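Local atomic coordinates of cytochrome C7 (Desulfuromonas acetoxidans, PDB entry 1HH5), a protein that transfers electrons through three covalently bound hemes c, carrying them from a dehydrogenase to ferredoxin in sulfate respiration. Residues A[8-14]-A[64-68]. Residues are numbered along the deposited sequence.
Sequences NKKGNVT and GCHIK. With HEC (heme c), chain D.
His66 NE2 binds the heme iron at 2.0 Å, with His45 as the other axial ligand, while His66 ND1 donates to Gly11 O at 2.8 Å. Ile67 N donates to Asn12 O at 3.2 Å. Cys65 SG is bonded to heme CAC at 1.8 Å, within a CXXCH heme-attachment motif. Lys9 N donates a hydrogen bond to heme propionate O1A at 3.2 Å. Water 1 joins Asn12 N (3.0 Å) to C-terminal Lys68 OXT (2.5 Å); water 2 joins Thr14 N to Cys65 O (2.9 Å each). The 8-11 turn leads into hairpin strand 13-16; the nearest CA pair is Gly11-His66, 4.5 Å. Lacking a CB, which at phi/psi 130/127 would jam against Lys10 O, Gly11 lets Lys68 OXT come within 3.0 Å of its CA. His66 (chi1 m, chi2 -75°) carries Lys10 CG over one ring face, CH-pi, 3.5 Å from the centroid. Val13 sets CG2 3.6 Å from His66 ND1 and CG1 4.0 Å from Cys65 CB. ND1-H, engaged by a carbonyl, helps orient the ring, with NE2 facing iron.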
# COMPACT_ATOMS: atom_id res chain seq x y z
N ASN A 8 6.78 -12.00 1.56
CA ASN A 8 6.02 -12.98 0.79
C ASN A 8 6.89 -13.64 -0.28
O ASN A 8 8.00 -13.20 -0.55
CB ASN A 8 4.79 -12.30 0.15
CG ASN A 8 5.17 -11.31 -0.93
OD1 ASN A 8 5.37 -11.67 -2.08
ND2 ASN A 8 5.29 -10.04 -0.54
N LYS A 9 6.37 -14.71 -0.88
CA LYS A 9 7.09 -15.46 -1.90
C LYS A 9 7.47 -14.69 -3.16
O LYS A 9 8.60 -14.79 -3.64
CB LYS A 9 6.28 -16.70 -2.30
CG LYS A 9 6.15 -17.74 -1.20
CD LYS A 9 7.51 -18.32 -0.83
CE LYS A 9 7.38 -19.44 0.19
NZ LYS A 9 8.69 -20.07 0.51
N LYS A 10 6.53 -13.92 -3.69
CA LYS A 10 6.75 -13.15 -4.91
C LYS A 10 7.80 -12.06 -4.75
O LYS A 10 8.34 -11.56 -5.73
CB LYS A 10 5.42 -12.55 -5.37
CG LYS A 10 5.52 -11.62 -6.57
CD LYS A 10 6.00 -12.35 -7.82
CE LYS A 10 6.10 -11.37 -8.99
NZ LYS A 10 6.51 -12.04 -10.26
N GLY A 11 8.10 -11.71 -3.50
CA GLY A 11 9.07 -10.66 -3.23
C GLY A 11 8.49 -9.66 -2.25
O GLY A 11 7.40 -9.13 -2.47
N ASN A 12 9.21 -9.40 -1.16
CA ASN A 12 8.75 -8.48 -0.12
C ASN A 12 8.28 -7.11 -0.62
O ASN A 12 8.90 -6.50 -1.49
CB ASN A 12 9.86 -8.28 0.92
CG ASN A 12 10.13 -9.53 1.74
OD1 ASN A 12 9.65 -10.61 1.42
ND2 ASN A 12 10.92 -9.38 2.80
N VAL A 13 7.18 -6.64 -0.05
CA VAL A 13 6.62 -5.34 -0.39
C VAL A 13 6.84 -4.38 0.78
O VAL A 13 6.47 -4.68 1.91
CB VAL A 13 5.10 -5.42 -0.68
CG1 VAL A 13 4.58 -4.07 -1.12
CG2 VAL A 13 4.82 -6.48 -1.73
N THR A 14 7.44 -3.23 0.49
CA THR A 14 7.69 -2.23 1.53
C THR A 14 6.66 -1.11 1.43
O THR A 14 6.62 -0.39 0.44
CB THR A 14 9.10 -1.62 1.39
OG1 THR A 14 10.09 -2.65 1.57
CG2 THR A 14 9.32 -0.54 2.43
N GLY A 64 7.16 -3.36 -9.24
CA GLY A 64 7.15 -2.05 -8.60
C GLY A 64 6.89 -2.20 -7.11
O GLY A 64 7.31 -1.36 -6.32
N CYS A 65 6.18 -3.26 -6.74
CA CYS A 65 5.89 -3.52 -5.34
C CYS A 65 6.74 -4.65 -4.80
O CYS A 65 7.39 -4.52 -3.77
CB CYS A 65 4.41 -3.87 -5.16
SG CYS A 65 3.28 -2.48 -5.41
N HIS A 66 6.73 -5.77 -5.52
CA HIS A 66 7.48 -6.96 -5.15
C HIS A 66 8.95 -6.86 -5.54
O HIS A 66 9.27 -6.88 -6.72
CB HIS A 66 6.87 -8.19 -5.83
CG HIS A 66 5.48 -8.51 -5.37
ND1 HIS A 66 5.19 -9.09 -4.15
CD2 HIS A 66 4.29 -8.30 -5.97
CE1 HIS A 66 3.87 -9.22 -4.06
NE2 HIS A 66 3.27 -8.75 -5.14
N ILE A 67 9.82 -6.74 -4.55
CA ILE A 67 11.26 -6.64 -4.80
C ILE A 67 11.94 -7.93 -4.36
O ILE A 67 11.88 -8.29 -3.18
CB ILE A 67 11.87 -5.45 -4.01
CG1 ILE A 67 10.98 -4.22 -4.14
CG2 ILE A 67 13.27 -5.14 -4.54
CD1 ILE A 67 10.74 -3.77 -5.57
N LYS A 68 12.56 -8.62 -5.31
CA LYS A 68 13.26 -9.90 -5.12
C LYS A 68 12.45 -10.98 -4.40
O LYS A 68 12.23 -12.05 -5.01
CB LYS A 68 14.60 -9.71 -4.39
CG LYS A 68 14.52 -9.25 -2.94
CD LYS A 68 15.14 -7.87 -2.77
CE LYS A 68 16.61 -7.86 -3.15
NZ LYS A 68 17.41 -8.79 -2.30
OXT LYS A 68 12.04 -10.75 -3.25
FE HEC D . 1.30 -8.85 -5.31
CHA HEC D . 0.92 -10.67 -2.46
CHB HEC D . 1.69 -11.71 -7.15
CHC HEC D . 1.44 -6.99 -8.21
CHD HEC D . 1.32 -5.93 -3.49
NA HEC D . 1.31 -10.76 -4.89
C1A HEC D . 1.13 -11.36 -3.65
C2A HEC D . 1.24 -12.79 -3.77
C3A HEC D . 1.45 -13.10 -5.07
C4A HEC D . 1.51 -11.83 -5.78
CMA HEC D . 1.57 -14.49 -5.71
CAA HEC D . 1.15 -13.82 -2.64
CBA HEC D . 2.50 -14.23 -2.08
CGA HEC D . 2.38 -15.33 -1.05
O1A HEC D . 3.40 -15.70 -0.44
O2A HEC D . 1.25 -15.84 -0.85
NB HEC D . 1.56 -9.26 -7.25
C1B HEC D . 1.76 -10.50 -7.83
C2B HEC D . 1.96 -10.37 -9.27
C3B HEC D . 1.73 -9.08 -9.58
C4B HEC D . 1.56 -8.37 -8.31
CMB HEC D . 2.51 -11.45 -10.22
CAB HEC D . 1.60 -8.46 -10.97
CBB HEC D . 0.29 -8.88 -11.62
NC HEC D . 1.32 -6.90 -5.76
C1C HEC D . 1.33 -6.30 -7.01
C2C HEC D . 1.37 -4.85 -6.91
C3C HEC D . 1.47 -4.57 -5.58
C4C HEC D . 1.39 -5.83 -4.87
CMC HEC D . 1.24 -3.84 -8.06
CAC HEC D . 1.67 -3.20 -4.92
CBC HEC D . 0.53 -2.24 -5.20
ND HEC D . 1.11 -8.38 -3.41
C1D HEC D . 1.19 -7.13 -2.80
C2D HEC D . 1.05 -7.22 -1.36
C3D HEC D . 0.81 -8.52 -1.09
C4D HEC D . 0.89 -9.26 -2.35
CMD HEC D . 1.20 -6.10 -0.33
CAD HEC D . 0.37 -9.11 0.26
CBD HEC D . 1.45 -9.91 0.96
CGD HEC D . 0.97 -10.49 2.28
O1D HEC D . 0.07 -11.36 2.27
O2D HEC D . 1.47 -10.05 3.33
O HOH W 1 12.16 -9.97 -0.90
O HOH W 2 8.55 -2.54 -2.06